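Local coordinates for protein BOLA1, chloroplastic (Arabidopsis thaliana, PDB 4PUG) that may act, alone or with glutaredoxin, as a redox-regulated transcriptional regulator or iron-sulfur biogenesis factor and, as a heterodimer with glutaredoxin, binds a labile iron-sulfur cluster, at residues E12-E17 with F48-V53; Q31-A36 with D44-N49; K55-M60 with R67-L72. One frame throughout, in Å; residues are numbered along the deposited sequence. Where two conformers were deposited one is given.

Interaction 1: residues E12-E17 with F48-V53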
loop_
_atom_site.group_PDB
_atom_site.type_symbol
_atom_site.label_atom_id
_atom_site.label_comp_id
_atom_site.label_asym_id
_atom_site.label_seq_id
_atom_site.Cartn_x
_atom_site.Cartn_y
_atom_site.Cartn_z
ATOM N N GLU A 12 1.623 8.543 -2.952
ATOM C CA GLU A 12 2.727 9.407 -3.356
ATOM C C GLU A 12 4.019 8.614 -3.462
ATOM O O GLU A 12 4.686 8.636 -4.495
ATOM C CB GLU A 12 2.897 10.572 -2.373
ATOM C CG GLU A 12 3.987 11.572 -2.764
ATOM C CD GLU A 12 5.342 11.251 -2.149
ATOM O OE1 GLU A 12 5.416 10.314 -1.327
ATOM O OE2 GLU A 12 6.332 11.936 -2.482
ATOM N N LYS A 13 4.357 7.904 -2.388
ATOM C CA LYS A 13 5.568 7.089 -2.351
ATOM C C LYS A 13 5.623 6.044 -3.463
ATOM O O LYS A 13 6.588 5.991 -4.219
ATOM C CB LYS A 13 5.724 6.405 -0.993
ATOM C CG LYS A 13 7.012 5.618 -0.873
ATOM C CD LYS A 13 7.781 6.003 0.376
ATOM C CE LYS A 13 9.208 5.481 0.315
ATOM N NZ LYS A 13 9.925 5.646 1.610
ATOM N N LEU A 14 4.587 5.218 -3.562
ATOM C CA LEU A 14 4.557 4.157 -4.569
ATOM C C LEU A 14 4.604 4.700 -5.994
ATOM O O LEU A 14 5.382 4.218 -6.821
ATOM C CB LEU A 14 3.330 3.264 -4.383
ATOM C CG LEU A 14 3.297 2.468 -3.080
ATOM C CD1 LEU A 14 1.992 1.701 -2.946
ATOM C CD2 LEU A 14 4.491 1.527 -3.002
ATOM N N GLN A 15 3.780 5.706 -6.275
ATOM C CA GLN A 15 3.742 6.303 -7.604
ATOM C C GLN A 15 5.086 6.920 -7.962
ATOM O O GLN A 15 5.541 6.810 -9.098
ATOM C CB GLN A 15 2.639 7.357 -7.696
ATOM C CG GLN A 15 2.377 7.838 -9.104
ATOM C CD GLN A 15 1.854 6.734 -10.004
ATOM O OE1 GLN A 15 0.950 5.988 -9.628
ATOM N NE2 GLN A 15 2.426 6.621 -11.198
ATOM N N LYS A 16 5.727 7.561 -6.989
ATOM C CA LYS A 16 7.031 8.172 -7.227
ATOM C C LYS A 16 8.124 7.128 -7.475
ATOM O O LYS A 16 8.916 7.266 -8.405
ATOM C CB LYS A 16 7.435 9.109 -6.079
ATOM C CG LYS A 16 8.796 9.765 -6.291
ATOM C CD LYS A 16 8.993 10.989 -5.411
ATOM C CE LYS A 16 9.254 10.607 -3.966
ATOM N NZ LYS A 16 10.701 10.698 -3.625
ATOM N N GLU A 17 8.163 6.082 -6.656
ATOM C CA GLU A 17 9.249 5.103 -6.750
ATOM C C GLU A 17 9.112 4.083 -7.885
ATOM O O GLU A 17 10.110 3.676 -8.479
ATOM C CB GLU A 17 9.467 4.389 -5.411
ATOM C CG GLU A 17 10.036 5.288 -4.326
ATOM C CD GLU A 17 11.195 6.130 -4.825
ATOM O OE1 GLU A 17 12.108 5.567 -5.466
ATOM O OE2 GLU A 17 11.186 7.356 -4.584
ATOM N N PHE A 48 -4.767 -2.330 4.471
ATOM C CA PHE A 48 -4.771 -1.925 3.066
ATOM C C PHE A 48 -4.512 -3.066 2.084
ATOM O O PHE A 48 -3.672 -3.937 2.322
ATOM C CB PHE A 48 -3.767 -0.795 2.825
ATOM C CG PHE A 48 -4.261 0.560 3.261
ATOM C CD1 PHE A 48 -5.003 1.350 2.397
ATOM C CD2 PHE A 48 -3.981 1.042 4.529
ATOM C CE1 PHE A 48 -5.458 2.596 2.790
ATOM C CE2 PHE A 48 -4.435 2.287 4.930
ATOM C CZ PHE A 48 -5.176 3.065 4.058
ATOM N N ASN A 49 -5.260 -3.044 0.984
ATOM C CA ASN A 49 -4.987 -3.891 -0.166
ATOM C C ASN A 49 -4.397 -3.023 -1.263
ATOM O O ASN A 49 -5.015 -2.050 -1.689
ATOM C CB ASN A 49 -6.269 -4.551 -0.676
ATOM C CG ASN A 49 -6.867 -5.522 0.320
ATOM O OD1 ASN A 49 -6.150 -6.267 0.987
ATOM N ND2 ASN A 49 -8.191 -5.520 0.426
ATOM N N VAL A 50 -3.197 -3.365 -1.714
ATOM C CA VAL A 50 -2.504 -2.558 -2.709
ATOM C C VAL A 50 -2.179 -3.372 -3.956
ATOM O O VAL A 50 -1.534 -4.423 -3.882
ATOM C CB VAL A 50 -1.202 -1.951 -2.144
ATOM C CG1 VAL A 50 -0.515 -1.093 -3.193
ATOM C CG2 VAL A 50 -1.497 -1.128 -0.894
ATOM N N LYS A 51 -2.641 -2.886 -5.103
ATOM C CA LYS A 51 -2.268 -3.478 -6.377
ATOM C C LYS A 51 -1.397 -2.503 -7.156
ATOM O O LYS A 51 -1.785 -1.358 -7.393
ATOM C CB LYS A 51 -3.499 -3.870 -7.194
ATOM C CG LYS A 51 -3.147 -4.392 -8.580
ATOM C CD LYS A 51 -4.364 -4.886 -9.340
ATOM C CE LYS A 51 -3.956 -5.406 -10.711
ATOM N NZ LYS A 51 -4.786 -6.558 -11.158
ATOM N N ILE A 52 -0.210 -2.959 -7.537
ATOM C CA ILE A 52 0.736 -2.127 -8.265
ATOM C C ILE A 52 1.147 -2.794 -9.574
ATOM O O ILE A 52 1.766 -3.860 -9.574
ATOM C CB ILE A 52 2.002 -1.852 -7.430
ATOM C CG1 ILE A 52 1.627 -1.430 -6.009
ATOM C CG2 ILE A 52 2.861 -0.791 -8.099
ATOM C CD1 ILE A 52 2.797 -1.414 -5.045
ATOM N N VAL A 53 0.791 -2.161 -10.687
ATOM C CA VAL A 53 1.232 -2.582 -12.008
ATOM C C VAL A 53 2.269 -1.597 -12.562
ATOM O O VAL A 53 1.932 -0.456 -12.945
ATOM C CB VAL A 53 0.051 -2.717 -12.987
ATOM C CG1 VAL A 53 0.538 -3.281 -14.306
ATOM C CG2 VAL A 53 -1.026 -3.616 -12.389
#

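Interaction 2: residues Q31-A36 with D44-N49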
loop_
_atom_site.group_PDB
_atom_site.type_symbol
_atom_site.label_atom_id
_atom_site.label_comp_id
_atom_site.label_asym_id
_atom_site.label_seq_id
_atom_site.Cartn_x
_atom_site.Cartn_y
_atom_site.Cartn_z
ATOM N N GLN A 31 -13.435 -2.912 8.324
ATOM C CA GLN A 31 -13.855 -4.294 8.523
ATOM C C GLN A 31 -13.034 -4.972 9.616
ATOM O O GLN A 31 -13.497 -5.925 10.242
ATOM C CB GLN A 31 -13.688 -5.086 7.224
ATOM C CG GLN A 31 -14.719 -4.800 6.150
ATOM C CD GLN A 31 -14.511 -5.687 4.932
ATOM O OE1 GLN A 31 -13.478 -5.610 4.265
ATOM N NE2 GLN A 31 -15.491 -6.534 4.638
ATOM N N HIS A 32 -11.816 -4.486 9.833
ATOM C CA HIS A 32 -10.865 -5.187 10.687
ATOM C C HIS A 32 -10.343 -4.415 11.890
ATOM O O HIS A 32 -9.640 -4.983 12.722
ATOM C CB HIS A 32 -9.686 -5.680 9.847
ATOM C CG HIS A 32 -10.095 -6.307 8.549
ATOM N ND1 HIS A 32 -10.753 -7.515 8.477
ATOM C CD2 HIS A 32 -9.940 -5.889 7.270
ATOM C CE1 HIS A 32 -10.989 -7.816 7.212
ATOM N NE2 HIS A 32 -10.503 -6.842 6.458
ATOM N N ALA A 33 -10.685 -3.136 12.000
ATOM C CA ALA A 33 -10.146 -2.339 13.095
ATOM C C ALA A 33 -11.028 -1.166 13.502
ATOM O O ALA A 33 -12.096 -0.940 12.934
ATOM C CB ALA A 33 -8.749 -1.855 12.749
ATOM N N GLY A 34 -10.563 -0.427 14.503
ATOM C CA GLY A 34 -11.262 0.750 14.978
ATOM C C GLY A 34 -12.344 0.419 15.986
ATOM O O GLY A 34 -12.694 -0.746 16.175
ATOM N N HIS A 35 -12.856 1.456 16.641
ATOM C CA HIS A 35 -14.009 1.349 17.527
ATOM C C HIS A 35 -14.498 2.749 17.872
ATOM O O HIS A 35 -13.697 3.680 17.971
ATOM C CB HIS A 35 -13.664 0.588 18.806
ATOM C CG HIS A 35 -14.866 0.160 19.592
ATOM N ND1 HIS A 35 -15.483 0.976 20.518
ATOM C CD2 HIS A 35 -15.567 -0.996 19.587
ATOM C CE1 HIS A 35 -16.510 0.339 21.050
ATOM N NE2 HIS A 35 -16.584 -0.862 20.501
ATOM N N ALA A 36 -15.806 2.892 18.065
ATOM C CA ALA A 36 -16.406 4.192 18.358
ATOM C C ALA A 36 -15.874 4.812 19.651
ATOM O O ALA A 36 -15.903 6.032 19.819
ATOM C CB ALA A 36 -17.924 4.073 18.411
ATOM N N ASP A 44 -6.922 5.194 12.316
ATOM C CA ASP A 44 -7.869 4.237 11.740
ATOM C C ASP A 44 -7.434 3.678 10.387
ATOM O O ASP A 44 -8.181 2.930 9.765
ATOM C CB ASP A 44 -9.263 4.862 11.597
ATOM C CG ASP A 44 -10.037 4.876 12.899
ATOM O OD1 ASP A 44 -9.730 4.058 13.789
ATOM O OD2 ASP A 44 -10.962 5.705 13.028
ATOM N N GLU A 45 -6.245 4.045 9.922
ATOM C CA GLU A 45 -5.748 3.514 8.653
ATOM C C GLU A 45 -4.794 2.345 8.887
ATOM O O GLU A 45 -3.572 2.505 8.875
ATOM C CB GLU A 45 -5.085 4.613 7.823
ATOM C CG GLU A 45 -6.050 5.714 7.418
ATOM C CD GLU A 45 -5.383 6.818 6.625
ATOM O OE1 GLU A 45 -4.703 7.664 7.242
ATOM O OE2 GLU A 45 -5.538 6.840 5.386
ATOM N N THR A 46 -5.374 1.164 9.080
ATOM C CA THR A 46 -4.637 0.010 9.582
ATOM C C THR A 46 -4.563 -1.159 8.600
ATOM O O THR A 46 -3.634 -1.963 8.665
ATOM C CB THR A 46 -5.262 -0.505 10.888
ATOM O OG1 THR A 46 -6.635 -0.841 10.657
ATOM C CG2 THR A 46 -5.190 0.557 11.973
ATOM N N HIS A 47 -5.542 -1.260 7.705
ATOM C CA HIS A 47 -5.596 -2.369 6.752
ATOM C C HIS A 47 -5.705 -1.895 5.308
ATOM O O HIS A 47 -6.632 -1.165 4.952
ATOM C CB HIS A 47 -6.768 -3.299 7.065
ATOM C CG HIS A 47 -6.601 -4.079 8.329
ATOM N ND1 HIS A 47 -6.592 -3.492 9.575
ATOM C CD2 HIS A 47 -6.441 -5.407 8.540
ATOM C CE1 HIS A 47 -6.430 -4.421 10.499
ATOM N NE2 HIS A 47 -6.336 -5.594 9.894
ATOM N N PHE A 48 -4.767 -2.330 4.471
ATOM C CA PHE A 48 -4.771 -1.925 3.066
ATOM C C PHE A 48 -4.512 -3.066 2.084
ATOM O O PHE A 48 -3.672 -3.937 2.322
ATOM C CB PHE A 48 -3.767 -0.795 2.825
ATOM C CG PHE A 48 -4.261 0.560 3.261
ATOM C CD1 PHE A 48 -5.003 1.350 2.397
ATOM C CD2 PHE A 48 -3.981 1.042 4.529
ATOM C CE1 PHE A 48 -5.458 2.596 2.790
ATOM C CE2 PHE A 48 -4.435 2.287 4.930
ATOM C CZ PHE A 48 -5.176 3.065 4.058
ATOM N N ASN A 49 -5.260 -3.044 0.984
ATOM C CA ASN A 49 -4.987 -3.891 -0.166
ATOM C C ASN A 49 -4.397 -3.023 -1.263
ATOM O O ASN A 49 -5.015 -2.050 -1.689
ATOM C CB ASN A 49 -6.269 -4.551 -0.676
ATOM C CG ASN A 49 -6.867 -5.522 0.320
ATOM O OD1 ASN A 49 -6.150 -6.267 0.987
ATOM N ND2 ASN A 49 -8.191 -5.520 0.426
HETATM O O HOH W 1 -10.799 3.745 16.305
HETATM O O HOH W 2 -12.603 4.556 15.123
#

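Interaction 3: residues K55-M60 with R67-L72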
loop_
_atom_site.group_PDB
_atom_site.type_symbol
_atom_site.label_atom_id
_atom_site.label_comp_id
_atom_site.label_asym_id
_atom_site.label_seq_id
_atom_site.Cartn_x
_atom_site.Cartn_y
_atom_site.Cartn_z
ATOM N N LYS A 55 6.499 -1.439 -14.540
ATOM C CA LYS A 55 7.560 -2.099 -15.308
ATOM C C LYS A 55 8.806 -2.385 -14.474
ATOM O O LYS A 55 9.674 -3.159 -14.882
ATOM C CB LYS A 55 7.963 -1.239 -16.508
ATOM C CG LYS A 55 6.896 -1.092 -17.574
ATOM C CD LYS A 55 7.252 0.021 -18.550
ATOM C CE LYS A 55 6.268 0.077 -19.707
ATOM N NZ LYS A 55 6.552 1.216 -20.623
ATOM N N GLY A 56 8.897 -1.746 -13.311
ATOM C CA GLY A 56 10.032 -1.929 -12.423
ATOM C C GLY A 56 10.124 -3.331 -11.849
ATOM O O GLY A 56 11.152 -3.710 -11.291
ATOM N N PHE A 57 9.048 -4.102 -11.991
ATOM C CA PHE A 57 8.990 -5.467 -11.469
ATOM C C PHE A 57 9.565 -6.505 -12.432
ATOM O O PHE A 57 9.714 -7.674 -12.071
ATOM C CB PHE A 57 7.550 -5.843 -11.118
ATOM C CG PHE A 57 6.988 -5.071 -9.960
ATOM C CD1 PHE A 57 7.778 -4.767 -8.866
ATOM C CD2 PHE A 57 5.670 -4.645 -9.969
ATOM C CE1 PHE A 57 7.265 -4.054 -7.796
ATOM C CE2 PHE A 57 5.149 -3.931 -8.907
ATOM C CZ PHE A 57 5.948 -3.636 -7.817
ATOM N N GLU A 58 9.876 -6.079 -13.654
ATOM C CA GLU A 58 10.427 -6.973 -14.673
ATOM C C GLU A 58 11.708 -7.671 -14.221
ATOM O O GLU A 58 12.665 -7.023 -13.797
ATOM C CB GLU A 58 10.682 -6.209 -15.973
ATOM C CG GLU A 58 9.572 -6.349 -16.999
ATOM C CD GLU A 58 9.511 -5.173 -17.952
ATOM O OE1 GLU A 58 10.513 -4.434 -18.055
ATOM O OE2 GLU A 58 8.455 -4.982 -18.589
ATOM N N GLY A 59 11.711 -8.998 -14.314
ATOM C CA GLY A 59 12.865 -9.790 -13.927
ATOM C C GLY A 59 12.944 -10.071 -12.439
ATOM O O GLY A 59 13.870 -10.735 -11.972
ATOM N N MET A 60 11.975 -9.559 -11.687
ATOM C CA MET A 60 11.934 -9.809 -10.255
ATOM C C MET A 60 11.029 -10.992 -9.956
ATOM O O MET A 60 9.917 -11.075 -10.475
ATOM C CB MET A 60 11.410 -8.586 -9.505
ATOM C CG MET A 60 12.272 -7.341 -9.601
ATOM S SD MET A 60 11.680 -6.091 -8.442
ATOM C CE MET A 60 12.842 -4.766 -8.738
ATOM N N ARG A 67 9.341 -7.607 -1.250
ATOM C CA ARG A 67 10.318 -7.024 -0.332
ATOM C C ARG A 67 10.556 -5.565 -0.675
ATOM O O ARG A 67 10.762 -4.738 0.213
ATOM C CB ARG A 67 11.651 -7.766 -0.402
ATOM C CG ARG A 67 11.678 -9.104 0.304
ATOM C CD ARG A 67 12.991 -9.830 0.029
ATOM N NE ARG A 67 14.035 -9.465 0.982
ATOM C CZ ARG A 67 14.888 -8.458 0.823
ATOM N NH1 ARG A 67 14.834 -7.695 -0.263
ATOM N NH2 ARG A 67 15.802 -8.212 1.755
ATOM N N LEU A 68 10.556 -5.264 -1.971
ATOM C CA LEU A 68 10.709 -3.889 -2.430
ATOM C C LEU A 68 9.551 -3.036 -1.919
ATOM O O LEU A 68 9.764 -1.990 -1.292
ATOM C CB LEU A 68 10.787 -3.836 -3.956
ATOM C CG LEU A 68 10.804 -2.453 -4.611
ATOM C CD1 LEU A 68 11.981 -1.625 -4.114
ATOM C CD2 LEU A 68 10.829 -2.567 -6.129
ATOM N N VAL A 69 8.327 -3.496 -2.172
ATOM C CA VAL A 69 7.142 -2.762 -1.725
ATOM C C VAL A 69 7.113 -2.584 -0.201
ATOM O O VAL A 69 6.829 -1.491 0.291
ATOM C CB VAL A 69 5.826 -3.409 -2.218
ATOM C CG1 VAL A 69 4.625 -2.596 -1.755
ATOM C CG2 VAL A 69 5.829 -3.539 -3.739
ATOM N N TYR A 70 7.423 -3.650 0.536
ATOM C CA TYR A 70 7.467 -3.579 1.997
ATOM C C TYR A 70 8.523 -2.589 2.471
ATOM O O TYR A 70 8.316 -1.868 3.444
ATOM C CB TYR A 70 7.731 -4.957 2.614
ATOM C CG TYR A 70 6.485 -5.649 3.126
ATOM C CD1 TYR A 70 6.191 -5.689 4.483
ATOM C CD2 TYR A 70 5.604 -6.261 2.249
ATOM C CE1 TYR A 70 5.047 -6.321 4.951
ATOM C CE2 TYR A 70 4.464 -6.893 2.706
ATOM C CZ TYR A 70 4.190 -6.919 4.055
ATOM O OH TYR A 70 3.052 -7.550 4.501
ATOM N N HIS A 71 9.654 -2.561 1.774
ATOM C CA HIS A 71 10.718 -1.619 2.081
ATOM C C HIS A 71 10.251 -0.183 1.876
ATOM O O HIS A 71 10.527 0.690 2.696
ATOM C CB HIS A 71 11.946 -1.893 1.217
ATOM C CG HIS A 71 12.982 -0.814 1.291
ATOM N ND1 HIS A 71 13.795 -0.638 2.390
ATOM C CD2 HIS A 71 13.327 0.151 0.409
ATOM C CE1 HIS A 71 14.601 0.386 2.180
ATOM N NE2 HIS A 71 14.337 0.884 0.983
ATOM N N LEU A 72 9.541 0.059 0.778
ATOM C CA LEU A 72 9.024 1.397 0.499
ATOM C C LEU A 72 7.989 1.855 1.531
ATOM O O LEU A 72 7.826 3.051 1.765
ATOM C CB LEU A 72 8.430 1.466 -0.910
ATOM C CG LEU A 72 9.429 1.283 -2.054
ATOM C CD1 LEU A 72 8.710 1.256 -3.393
ATOM C CD2 LEU A 72 10.478 2.386 -2.026
#

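Interaction 1: residues E12-E17 with F48-V53
Leu14 of helix 6-18 meets Val50 and Ile52 of strand 47-53, and all the direct contact between the two segments is apolar. The CD1 methyl of Leu14 does most of the touching, lying 3.8 Å from Val50 CG1 and, equally close, 3.8 Å from Ile52 CD1. The second branch adds less: Leu14 CD2 is 4.0 Å from Ile52 CD1. One leucine tip is thus shared by two strand residues set two apart, both of which face the helix. Leu14 and Ile52 cross at about a right angle, methyl end against methyl end, whereas Val50 offers a single branch, CG1, placed anti to the backbone N (chi1 -179°), which turns it to Leu14 CD1. Ile52 reaches further because its CD1 stands anti to CA (chi2 168°), carrying the methyl out to Leu14. The backbones stay well apart, with Leu14 CA 8.2 Å from Ile52 CA, so between these two segments only side chains meet.

This is the helix-on-sheet packing of the BolA fold, an alpha/beta sandwich of class II KH-like topology, in which the strand is the middle one of three. Phe48, further back on the strand, continues the apolar layer by touching Met10 of the same helix, and Ile52 also meets Leu18 and Val69, the latter from helix 62-72.

Polar bonding stays within each element or goes to other parts of the chain. Within the helix, Lys16 N bonds Glu12 O at 2.9 Å and Glu17 N bonds Lys13 O, the i to i+4 pattern. On its exposed side Lys16 NZ and Glu17 OE2 form a salt bridge at 3.5 Å. Gln15 NE2 donates to Pro20 O beyond the helix end, while Val50 shares backbone hydrogen bonds with Ser85 and Val87 of the adjoining parallel strand.

Interaction 2: residues Q31-A36 with D44-N49
The CB of His32 sits over one face of the His47 imidazole, 3.4 Å from the centroid of that ring and only 13° off its normal, a CH-pi contact that forms the tight part of this pairing. The two rings themselves meet obliquely, planes at 35° and centroids 4.9 Å apart. Beside them Ala33 CB comes within 3.1 Å of Thr46 OG1. That hydroxyl lies between the backbone N and the carbonyl carbon (chi1 58°), where it reaches the edge of the His47 ring in its plane and hydrogen-bonds His47 ND1 at 2.9 Å, limiting the ring's rotation. Were His47 an alanine, His32 CB would probably lose the ring face beneath it and Thr46 OG1 its imidazole partner.

Segment 31-36 leaves short helix 29-32, and segment 44-49 ends the connection and runs into strand 47-53 of the BolA fold; the touching parts run in nearly opposite directions. Ser29 OG holds the returning arm through the backbone N of Thr46 and of His47.

Toward the loop's outer end the contact slackens. Gly34 CA lies 3.8 Å from Asp44 OD1, and beyond it water intervenes. One water, 3.1 Å from His35 N and 2.8 Å from Asp44 OD1, can link the two; a second, 2.9 Å from Asp44 OD2, can link it to His35 O, though not necessarily all at once.

Interaction 3: residues K55-M60 with R67-L72
Phe57 and Met60, from the loop after strand 47-53, both reach helix 62-72 at Leu68, and Phe57 touches Val69 as well. All contacts between the two segments are apolar. The CZ atom at the end of the phenylalanine ring is 4.1 Å from Val69 CG2, the two side chains crossing at about a right angle. Another ring carbon, Phe57 CE1, lies 4.2 Å from Leu68 CD2; both methyls approach the ring obliquely. The same leucine methyl receives the thioether end of Met60 from a second direction, Met60 CE to Leu68 CD2 being 4.0 Å. Met60 is extended beyond CG (chi2 -170°, chi3 180°), which carries its terminal methyl out to the helix. All three approaches are at van der Waals distance.

Backbone hydrogen bonds shape the loop that presents these two side chains. Phe57 to Met60 form a type II beta turn, closed by Met60 N to Phe57 O at 3.0 Å, with Gly59 at positive phi in its third position. Overlapping it, Glu58 N bonds Lys55 O at 3.2 Å. Helix 62-72 keeps its own i to i+4 bonds, Leu72 N to Leu68 O among them.

Around this contact, Leu18 of helix 6-18 touches both Phe57 and Leu68, Ile52 of strand 47-53 meets Phe57 and Val69, and strand 83-89 adds Ser88 against Phe57 and Ile86 against Val69.

In the fold
Strand 47-53, the middle of the three-stranded sheet, ties the set together. Helix segment 12-17 comes first along the chain, then the loop of interaction 2, the strand, and interaction 3. The ranges of interactions 1 and 2 overlap at Phe48 and Asn49, though their centres are about 19 Å apart. Interactions 1 and 3, centres about 10 Å apart, touch at Ile52, whose side chain meets Val69 and whose carbonyl meets the Phe57 ring, and where Leu72 meets Lys13 and Glu17. Interactions 2 and 3 lie on opposite sides of the chain's centre, about 26 Å apart: a surface loop contact and a partly buried loop-to-helix contact, with interaction 1 in the buried core of this single BolA domain.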